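Local coordinates for putative transcriptional regulator TRANSCRIPTION REGULATOR protein (Rhizobium meliloti, PDB 5NLA) that binds c-di-GMP and probably acts as an AraC-like, DNA-binding transcriptional activator that regulates extracellular polysaccharide production, at residues 68-76 and 106-115; 129-138 and 153-163. One frame throughout, in Å; residues are numbered along the deposited sequence.

Interaction 1: 68-76 and 106-115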
loop_
_atom_site.group_PDB
_atom_site.type_symbol
_atom_site.label_atom_id
_atom_site.label_comp_id
_atom_site.label_asym_id
_atom_site.label_seq_id
_atom_site.Cartn_x
_atom_site.Cartn_y
_atom_site.Cartn_z
ATOM N N ALA A 68 9.987 -8.480 1.712
ATOM C CA ALA A 68 9.298 -9.749 1.314
ATOM C C ALA A 68 7.772 -9.811 1.449
ATOM O O ALA A 68 7.107 -10.300 0.534
ATOM C CB ALA A 68 9.915 -10.944 2.035
ATOM N N PRO A 69 7.212 -9.355 2.597
ATOM C CA PRO A 69 5.757 -9.283 2.753
ATOM C C PRO A 69 5.039 -8.479 1.676
ATOM O O PRO A 69 3.865 -8.729 1.409
ATOM C CB PRO A 69 5.587 -8.566 4.092
ATOM C CG PRO A 69 6.795 -8.921 4.861
ATOM C CD PRO A 69 7.901 -8.968 3.846
ATOM N N LEU A 70 5.729 -7.505 1.097
ATOM C CA LEU A 70 5.147 -6.622 0.098
ATOM C C LEU A 70 5.446 -7.087 -1.311
ATOM O O LEU A 70 4.549 -7.252 -2.136
ATOM C CB LEU A 70 5.693 -5.216 0.309
ATOM C CG LEU A 70 5.012 -4.088 -0.461
ATOM C CD1 LEU A 70 3.503 -4.125 -0.286
ATOM C CD2 LEU A 70 5.565 -2.728 -0.019
ATOM N N VAL A 71 6.725 -7.297 -1.576
ATOM C CA VAL A 71 7.212 -7.596 -2.914
ATOM C C VAL A 71 8.369 -8.549 -2.811
ATOM O O VAL A 71 9.163 -8.454 -1.898
ATOM C CB VAL A 71 7.694 -6.320 -3.660
ATOM C CG1 VAL A 71 6.518 -5.595 -4.319
ATOM C CG2 VAL A 71 8.455 -5.388 -2.733
ATOM N N ASP A 72 8.432 -9.486 -3.746
ATOM C CA ASP A 72 9.643 -10.240 -3.988
ATOM C C ASP A 72 10.514 -9.408 -4.920
ATOM O O ASP A 72 10.035 -8.961 -5.964
ATOM C CB ASP A 72 9.324 -11.569 -4.644
ATOM C CG ASP A 72 10.504 -12.505 -4.660
ATOM O OD1 ASP A 72 11.564 -12.182 -4.068
ATOM O OD2 ASP A 72 10.357 -13.592 -5.257
ATOM N N VAL A 73 11.777 -9.213 -4.537
ATOM C CA VAL A 73 12.716 -8.390 -5.296
ATOM C C VAL A 73 13.896 -9.188 -5.839
ATOM O O VAL A 73 14.285 -10.207 -5.266
ATOM C CB VAL A 73 13.242 -7.191 -4.475
ATOM C CG1 VAL A 73 12.092 -6.262 -4.099
ATOM C CG2 VAL A 73 13.996 -7.640 -3.229
ATOM N N ARG A 74 14.441 -8.714 -6.962
ATOM C CA ARG A 74 15.574 -9.342 -7.646
ATOM C C ARG A 74 16.445 -8.257 -8.233
ATOM O O ARG A 74 15.952 -7.193 -8.597
ATOM C CB ARG A 74 15.093 -10.297 -8.742
ATOM C CG ARG A 74 14.243 -11.440 -8.200
ATOM C CD ARG A 74 14.004 -12.570 -9.188
ATOM N NE ARG A 74 15.230 -13.345 -9.411
ATOM C CZ ARG A 74 16.051 -13.245 -10.466
ATOM N NH1 ARG A 74 15.813 -12.397 -11.476
ATOM N NH2 ARG A 74 17.135 -14.022 -10.513
ATOM N N LEU A 75 17.746 -8.512 -8.319
ATOM C CA LEU A 75 18.661 -7.563 -8.932
ATOM C C LEU A 75 18.464 -7.524 -10.446
ATOM O O LEU A 75 17.846 -8.440 -11.003
ATOM C CB LEU A 75 20.101 -7.933 -8.638
ATOM C CG LEU A 75 20.523 -7.872 -7.180
ATOM C CD1 LEU A 75 21.899 -8.505 -7.081
ATOM C CD2 LEU A 75 20.519 -6.446 -6.638
ATOM N N PRO A 76 18.971 -6.454 -11.119
ATOM C CA PRO A 76 18.926 -6.453 -12.582
ATOM C C PRO A 76 19.874 -7.482 -13.103
ATOM O O PRO A 76 20.824 -7.832 -12.415
ATOM C CB PRO A 76 19.369 -5.040 -12.973
ATOM C CG PRO A 76 19.178 -4.219 -11.749
ATOM C CD PRO A 76 19.430 -5.155 -10.599
ATOM N N ALA A 106 18.509 0.241 -8.612
ATOM C CA ALA A 106 17.691 -0.417 -9.631
ATOM C C ALA A 106 17.453 -1.853 -9.239
ATOM O O ALA A 106 18.388 -2.561 -8.902
ATOM C CB ALA A 106 18.342 -0.362 -10.997
ATOM N N HIS A 107 16.190 -2.264 -9.246
ATOM C CA HIS A 107 15.829 -3.660 -8.998
ATOM C C HIS A 107 14.511 -3.940 -9.701
ATOM O O HIS A 107 13.895 -3.034 -10.278
ATOM C CB HIS A 107 15.697 -3.926 -7.492
ATOM C CG HIS A 107 14.612 -3.128 -6.847
ATOM N ND1 HIS A 107 14.724 -1.775 -6.612
ATOM C CD2 HIS A 107 13.366 -3.476 -6.452
ATOM C CE1 HIS A 107 13.604 -1.326 -6.077
ATOM N NE2 HIS A 107 12.762 -2.337 -5.973
ATOM N N SER A 108 14.106 -5.198 -9.680
ATOM C CA SER A 108 12.800 -5.583 -10.149
ATOM C C SER A 108 11.979 -6.112 -8.958
ATOM O O SER A 108 12.531 -6.522 -7.913
ATOM C CB SER A 108 12.924 -6.590 -11.278
ATOM O OG SER A 108 13.420 -7.816 -10.779
ATOM N N TYR A 109 10.659 -6.069 -9.124
ATOM C CA TYR A 109 9.720 -6.389 -8.045
ATOM C C TYR A 109 8.504 -7.170 -8.550
ATOM O O TYR A 109 8.026 -6.972 -9.671
ATOM C CB TYR A 109 9.276 -5.102 -7.317
ATOM C CG TYR A 109 8.794 -3.987 -8.230
ATOM C CD1 TYR A 109 7.476 -3.932 -8.658
ATOM C CD2 TYR A 109 9.672 -3.002 -8.680
ATOM C CE1 TYR A 109 7.035 -2.914 -9.485
ATOM C CE2 TYR A 109 9.241 -1.970 -9.511
ATOM C CZ TYR A 109 7.916 -1.926 -9.917
ATOM O OH TYR A 109 7.475 -0.920 -10.763
ATOM N N GLU A 110 8.017 -8.069 -7.707
ATOM C CA GLU A 110 6.772 -8.793 -7.977
ATOM C C GLU A 110 5.959 -8.921 -6.700
ATOM O O GLU A 110 6.495 -9.294 -5.655
ATOM C CB GLU A 110 7.061 -10.180 -8.547
ATOM C CG GLU A 110 5.810 -10.933 -8.975
ATOM C CD GLU A 110 6.096 -12.155 -9.833
ATOM O OE1 GLU A 110 7.267 -12.606 -9.882
ATOM O OE2 GLU A 110 5.141 -12.669 -10.460
ATOM N N ARG A 111 4.673 -8.588 -6.796
ATOM C CA ARG A 111 3.674 -8.999 -5.810
ATOM C C ARG A 111 2.762 -9.942 -6.561
ATOM O O ARG A 111 2.059 -9.518 -7.473
ATOM C CB ARG A 111 2.912 -7.796 -5.291
ATOM C CG ARG A 111 1.918 -8.120 -4.199
ATOM C CD ARG A 111 1.481 -6.867 -3.469
ATOM N NE ARG A 111 0.507 -7.168 -2.428
ATOM C CZ ARG A 111 0.789 -7.690 -1.241
ATOM N NH1 ARG A 111 2.023 -8.032 -0.891
ATOM N NH2 ARG A 111 -0.202 -7.895 -0.386
ATOM N N SER A 112 2.806 -11.229 -6.206
ATOM C CA SER A 112 2.138 -12.280 -6.992
ATOM C C SER A 112 0.815 -12.822 -6.403
ATOM O O SER A 112 0.470 -12.576 -5.244
ATOM C CB SER A 112 3.111 -13.437 -7.180
ATOM O OG SER A 112 3.363 -14.050 -5.937
ATOM N N GLN A 113 0.111 -13.602 -7.218
ATOM C CA GLN A 113 -1.099 -14.314 -6.785
ATOM C C GLN A 113 -0.828 -15.164 -5.540
ATOM O O GLN A 113 -1.552 -15.067 -4.557
ATOM C CB GLN A 113 -1.660 -15.196 -7.910
ATOM C CG GLN A 113 -2.039 -14.453 -9.195
ATOM C CD GLN A 113 -3.469 -13.918 -9.227
ATOM O OE1 GLN A 113 -4.026 -13.462 -8.209
ATOM N NE2 GLN A 113 -4.071 -13.961 -10.420
ATOM N N THR A 114 0.248 -15.944 -5.577
ATOM C CA THR A 114 0.647 -16.811 -4.463
ATOM C C THR A 114 0.823 -16.035 -3.164
ATOM O O THR A 114 0.378 -16.467 -2.096
ATOM C CB THR A 114 1.980 -17.548 -4.761
ATOM O OG1 THR A 114 1.907 -18.186 -6.038
ATOM C CG2 THR A 114 2.277 -18.615 -3.697
ATOM N N MET A 115 1.490 -14.899 -3.268
ATOM C CA MET A 115 1.688 -14.031 -2.134
ATOM C C MET A 115 0.336 -13.524 -1.632
ATOM O O MET A 115 0.102 -13.496 -0.432
ATOM C CB MET A 115 2.625 -12.863 -2.506
ATOM C CG MET A 115 4.077 -13.288 -2.821
ATOM S SD MET A 115 5.088 -11.959 -3.489
ATOM C CE MET A 115 5.034 -10.925 -2.049
#
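Arg111 carries CD1 of Leu70 over one face of its guanidinium group and meets two carbonyl oxygens, those of Pro69 and Leu70, at the edge. NH1 of Arg111 donates to both: the bond to Pro69 O (3.0 Å) lies in the carbonyl plane on a lone pair, whereas the one to Leu70 O (2.9 Å) arrives tilted by 27°. The side chain is extended, with CG anti to the backbone N (chi1 -176°), which carries a group rich in N-H donors to the two carbonyls; NE is bonded to Leu155 O. The His107 ring is met obliquely by CG1 of Val73, 3.9 Å from CD2, while its ND1 is bonded to Pro105 O. Backbone bonds join Asp72 to Glu110 and Arg74 to Ser108 in an antiparallel ladder, with these polar residues on one face and Val73 and Tyr109 on the other. Pro76, lacking an N-H, packs its ring on Ala106, Pro76 CG to Ala106 CB 4.0 Å. Met115, joined to Ser112 by the weak bonds of a capping box, brings its CE to 3.4 Å from Ala68 O. Strand 72-74 borders the five-stranded sheet; helix 59-67 packs on Val73 through Phe60 and Arg64, and strand 107-111 bonds onward to strand 159-163.

Interaction 2: 129-138 and 153-163; sequences FRSGRSWTEA and RSLGYPYRGRM
Strands 134-138 and 159-163 run antiparallel, 167° between their directions, with Trp135-Arg162 and Glu137-Arg160 as hydrogen-bonded pairs. On the face of these four residues, Glu137 and Arg160 form a salt bridge: NH2 of Arg160 donates to Glu137 OE2 at 3.0 Å, and NE adds a weak bond to the same oxygen. The guanidinium keeps OE2 near its own plane but comes from above the carboxylate, the two planes being 62° apart. A leucine in place of Glu137 would probably leave the Arg160 guanidinium without this charge partner and more able to turn. On the other face Thr136 suits its place by being both polar and apolar: OG1 is bonded to Tyr109 OH, and Thr136 CG2, anti to the backbone N, lies over the Arg153 guanidinium and 3.8 Å from Tyr159 CD1. Arg153 also sets NE over the centre of the Tyr159 ring, while its NH1 is bonded to Asn190. Opposite Thr136, Gly161 has no CB to run into Trp135 O. Met163 SD meets Phe129 obliquely, a Met-aromatic contact 5.5 Å from the ring centroid. Phe129 and Arg153 come from the seven-stranded sheet, so the contact joins two antiparallel sheets, consistent with the cupin-like barrel of AraC-family sensor domains.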
loop_
_atom_site.group_PDB
_atom_site.type_symbol
_atom_site.label_atom_id
_atom_site.label_comp_id
_atom_site.label_asym_id
_atom_site.label_seq_id
_atom_site.Cartn_x
_atom_site.Cartn_y
_atom_site.Cartn_z
ATOM N N PHE A 129 7.618 9.794 -7.179
ATOM C CA PHE A 129 9.067 9.717 -7.437
ATOM C C PHE A 129 9.678 11.115 -7.438
ATOM O O PHE A 129 9.240 11.986 -8.200
ATOM C CB PHE A 129 9.347 9.028 -8.777
ATOM C CG PHE A 129 9.224 7.526 -8.726
ATOM C CD1 PHE A 129 8.029 6.922 -8.363
ATOM C CD2 PHE A 129 10.295 6.720 -9.043
ATOM C CE1 PHE A 129 7.913 5.544 -8.308
ATOM C CE2 PHE A 129 10.190 5.345 -8.986
ATOM C CZ PHE A 129 8.998 4.752 -8.620
ATOM N N ARG A 130 10.683 11.326 -6.589
ATOM C CA ARG A 130 11.527 12.527 -6.670
ATOM C C ARG A 130 12.456 12.357 -7.866
ATOM O O ARG A 130 12.592 13.249 -8.691
ATOM C CB ARG A 130 12.362 12.738 -5.400
ATOM C CG ARG A 130 11.610 12.621 -4.079
ATOM C CD ARG A 130 10.334 13.434 -4.111
ATOM N NE ARG A 130 9.794 13.683 -2.782
ATOM C CZ ARG A 130 8.764 14.493 -2.537
ATOM N NH1 ARG A 130 8.158 15.142 -3.530
ATOM N NH2 ARG A 130 8.338 14.668 -1.287
ATOM N N SER A 131 13.098 11.194 -7.927
ATOM C CA SER A 131 13.923 10.784 -9.051
ATOM C C SER A 131 13.723 9.302 -9.352
ATOM O O SER A 131 13.298 8.550 -8.499
ATOM C CB SER A 131 15.386 11.023 -8.726
ATOM O OG SER A 131 15.779 10.221 -7.629
ATOM N N GLY A 132 14.075 8.906 -10.565
ATOM C CA GLY A 132 13.953 7.541 -11.032
ATOM C C GLY A 132 12.689 7.340 -11.845
ATOM O O GLY A 132 11.902 8.257 -12.049
ATOM N N ARG A 133 12.486 6.105 -12.269
ATOM C CA ARG A 133 11.433 5.724 -13.183
ATOM C C ARG A 133 11.112 4.293 -12.839
ATOM O O ARG A 133 12.026 3.508 -12.594
ATOM C CB ARG A 133 11.885 5.817 -14.645
ATOM C CG ARG A 133 12.039 7.244 -15.109
ATOM C CD ARG A 133 12.201 7.415 -16.620
ATOM N NE ARG A 133 11.931 8.810 -16.994
ATOM C CZ ARG A 133 10.713 9.359 -17.083
ATOM N NH1 ARG A 133 9.609 8.643 -16.861
ATOM N NH2 ARG A 133 10.584 10.640 -17.415
ATOM N N SER A 134 9.824 3.962 -12.769
ATOM C CA SER A 134 9.421 2.575 -12.662
ATOM C C SER A 134 8.604 2.222 -13.884
ATOM O O SER A 134 8.140 3.090 -14.587
ATOM C CB SER A 134 8.665 2.322 -11.372
ATOM O OG SER A 134 7.383 2.915 -11.411
ATOM N N TRP A 135 8.502 0.934 -14.158
ATOM C CA TRP A 135 7.652 0.408 -15.204
ATOM C C TRP A 135 6.931 -0.743 -14.564
ATOM O O TRP A 135 7.583 -1.644 -14.026
ATOM C CB TRP A 135 8.487 -0.090 -16.370
ATOM C CG TRP A 135 9.187 1.007 -17.132
ATOM C CD1 TRP A 135 8.743 1.622 -18.258
ATOM C CD2 TRP A 135 10.452 1.611 -16.814
ATOM N NE1 TRP A 135 9.648 2.565 -18.675
ATOM C CE2 TRP A 135 10.708 2.585 -17.808
ATOM C CE3 TRP A 135 11.392 1.424 -15.790
ATOM C CZ2 TRP A 135 11.875 3.372 -17.814
ATOM C CZ3 TRP A 135 12.548 2.209 -15.793
ATOM C CH2 TRP A 135 12.777 3.170 -16.804
ATOM N N THR A 136 5.599 -0.705 -14.567
ATOM C CA THR A 136 4.822 -1.706 -13.832
ATOM C C THR A 136 3.702 -2.352 -14.640
ATOM O O THR A 136 2.786 -1.681 -15.130
ATOM C CB THR A 136 4.247 -1.135 -12.529
ATOM O OG1 THR A 136 5.199 -0.241 -11.936
ATOM C CG2 THR A 136 3.932 -2.275 -11.545
ATOM N N GLU A 137 3.797 -3.675 -14.744
ATOM C CA GLU A 137 2.790 -4.493 -15.378
ATOM C C GLU A 137 1.739 -4.930 -14.355
ATOM O O GLU A 137 2.065 -5.319 -13.226
ATOM C CB GLU A 137 3.439 -5.730 -15.976
ATOM C CG GLU A 137 2.569 -6.414 -17.002
ATOM C CD GLU A 137 2.552 -7.907 -16.819
ATOM O OE1 GLU A 137 3.591 -8.543 -17.110
ATOM O OE2 GLU A 137 1.504 -8.436 -16.356
ATOM N N ALA A 138 0.479 -4.863 -14.766
ATOM C CA ALA A 138 -0.636 -5.397 -13.988
ATOM C C ALA A 138 -1.800 -5.545 -14.923
ATOM O O ALA A 138 -2.138 -4.595 -15.638
ATOM C CB ALA A 138 -1.006 -4.464 -12.855
ATOM N N ARG A 153 -1.938 2.177 -6.930
ATOM C CA ARG A 153 -2.088 0.720 -6.955
ATOM C C ARG A 153 -2.712 0.209 -5.655
ATOM O O ARG A 153 -2.318 0.646 -4.565
ATOM C CB ARG A 153 -0.709 0.045 -7.098
ATOM C CG ARG A 153 -0.290 -0.285 -8.518
ATOM C CD ARG A 153 0.814 -1.326 -8.526
ATOM N NE ARG A 153 2.009 -0.858 -7.838
ATOM C CZ ARG A 153 2.930 -0.011 -8.335
ATOM N NH1 ARG A 153 2.826 0.538 -9.560
ATOM N NH2 ARG A 153 3.971 0.306 -7.571
ATOM N N SER A 154 -3.654 -0.729 -5.760
ATOM C CA SER A 154 -4.021 -1.539 -4.607
ATOM C C SER A 154 -3.026 -2.671 -4.400
ATOM O O SER A 154 -2.560 -3.297 -5.364
ATOM C CB SER A 154 -5.379 -2.154 -4.771
ATOM O OG SER A 154 -5.662 -2.914 -3.610
ATOM N N LEU A 155 -2.719 -2.951 -3.140
ATOM C CA LEU A 155 -1.854 -4.068 -2.803
ATOM C C LEU A 155 -2.598 -5.416 -2.782
ATOM O O LEU A 155 -1.992 -6.448 -2.489
ATOM C CB LEU A 155 -1.166 -3.816 -1.466
ATOM C CG LEU A 155 -0.311 -2.552 -1.410
ATOM C CD1 LEU A 155 0.336 -2.458 -0.049
ATOM C CD2 LEU A 155 0.753 -2.554 -2.496
ATOM N N GLY A 156 -3.896 -5.398 -3.079
ATOM C CA GLY A 156 -4.681 -6.604 -3.270
ATOM C C GLY A 156 -4.671 -7.189 -4.672
ATOM O O GLY A 156 -5.114 -8.333 -4.855
ATOM N N TYR A 157 -4.222 -6.416 -5.665
ATOM C CA TYR A 157 -4.029 -6.931 -7.027
ATOM C C TYR A 157 -2.547 -7.172 -7.267
ATOM O O TYR A 157 -1.715 -6.373 -6.837
ATOM C CB TYR A 157 -4.534 -5.964 -8.093
ATOM C CG TYR A 157 -6.009 -5.989 -8.330
ATOM C CD1 TYR A 157 -6.633 -7.135 -8.817
ATOM C CD2 TYR A 157 -6.796 -4.844 -8.115
ATOM C CE1 TYR A 157 -8.003 -7.156 -9.045
ATOM C CE2 TYR A 157 -8.165 -4.851 -8.356
ATOM C CZ TYR A 157 -8.768 -6.011 -8.822
ATOM O OH TYR A 157 -10.128 -6.024 -9.065
ATOM N N PRO A 158 -2.217 -8.259 -7.982
ATOM C CA PRO A 158 -0.820 -8.521 -8.298
ATOM C C PRO A 158 -0.239 -7.534 -9.296
ATOM O O PRO A 158 -0.975 -6.903 -10.058
ATOM C CB PRO A 158 -0.832 -9.934 -8.880
ATOM C CG PRO A 158 -2.222 -10.159 -9.352
ATOM C CD PRO A 158 -3.126 -9.279 -8.547
ATOM N N TYR A 159 1.083 -7.387 -9.235
ATOM C CA TYR A 159 1.840 -6.597 -10.190
ATOM C C TYR A 159 3.314 -7.034 -10.268
ATOM O O TYR A 159 3.891 -7.518 -9.292
ATOM C CB TYR A 159 1.724 -5.114 -9.856
ATOM C CG TYR A 159 2.275 -4.693 -8.506
ATOM C CD1 TYR A 159 3.598 -4.250 -8.361
ATOM C CD2 TYR A 159 1.473 -4.683 -7.394
ATOM C CE1 TYR A 159 4.097 -3.836 -7.133
ATOM C CE2 TYR A 159 1.959 -4.274 -6.158
ATOM C CZ TYR A 159 3.269 -3.853 -6.027
ATOM O OH TYR A 159 3.711 -3.457 -4.784
ATOM N N ARG A 160 3.876 -6.884 -11.464
ATOM C CA ARG A 160 5.290 -7.126 -11.786
ATOM C C ARG A 160 5.856 -5.782 -12.231
ATOM O O ARG A 160 5.177 -5.012 -12.914
ATOM C CB ARG A 160 5.429 -8.111 -12.975
ATOM C CG ARG A 160 5.398 -9.584 -12.619
ATOM C CD ARG A 160 4.645 -10.470 -13.621
ATOM N NE ARG A 160 3.282 -9.994 -13.940
ATOM C CZ ARG A 160 2.222 -9.960 -13.107
ATOM N NH1 ARG A 160 2.292 -10.383 -11.835
ATOM N NH2 ARG A 160 1.059 -9.484 -13.565
ATOM N N GLY A 161 7.102 -5.503 -11.888
ATOM C CA GLY A 161 7.787 -4.388 -12.527
ATOM C C GLY A 161 9.265 -4.261 -12.267
ATOM O O GLY A 161 9.893 -5.126 -11.665
ATOM N N ARG A 162 9.802 -3.157 -12.756
ATOM C CA ARG A 162 11.196 -2.798 -12.563
ATOM C C ARG A 162 11.264 -1.318 -12.252
ATOM O O ARG A 162 10.470 -0.527 -12.788
ATOM C CB ARG A 162 12.007 -3.045 -13.833
ATOM C CG ARG A 162 11.906 -4.437 -14.440
ATOM C CD ARG A 162 12.819 -4.654 -15.651
ATOM N NE ARG A 162 13.174 -3.408 -16.334
ATOM C CZ ARG A 162 14.224 -2.621 -16.037
ATOM N NH1 ARG A 162 15.087 -2.909 -15.049
ATOM N NH2 ARG A 162 14.414 -1.503 -16.733
ATOM N N MET A 163 12.193 -0.937 -11.385
ATOM C CA MET A 163 12.568 0.461 -11.314
ATOM C C MET A 163 14.066 0.649 -11.460
ATOM O O MET A 163 14.891 -0.199 -11.132
ATOM C CB MET A 163 12.035 1.170 -10.055
ATOM C CG MET A 163 12.477 0.603 -8.724
ATOM S SD MET A 163 11.782 1.542 -7.353
ATOM C CE MET A 163 10.241 0.670 -7.317
#

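From the N terminus, residues 68-76 give a border strand, and the chain then builds strands 88-94 and 97-104 of the seven-stranded sheet before 106-115 returns to close interaction 1. Interaction 2 opens later and closes a shorter excursion, in which strand 141-145 stays in the five-stranded sheet and 150-154 enters the larger one. The two loops follow in series, neither nesting nor crossing. They meet laterally because strands 107-111 and 159-163 are neighbours, making a continuous order 72-74, 107-111, 159-163, 134-138. Side-chain bonds of Tyr109 and Arg111 run across to 129-138 and 153-163, and Arg111 O packs against Pro158 CB at 3.2 Å.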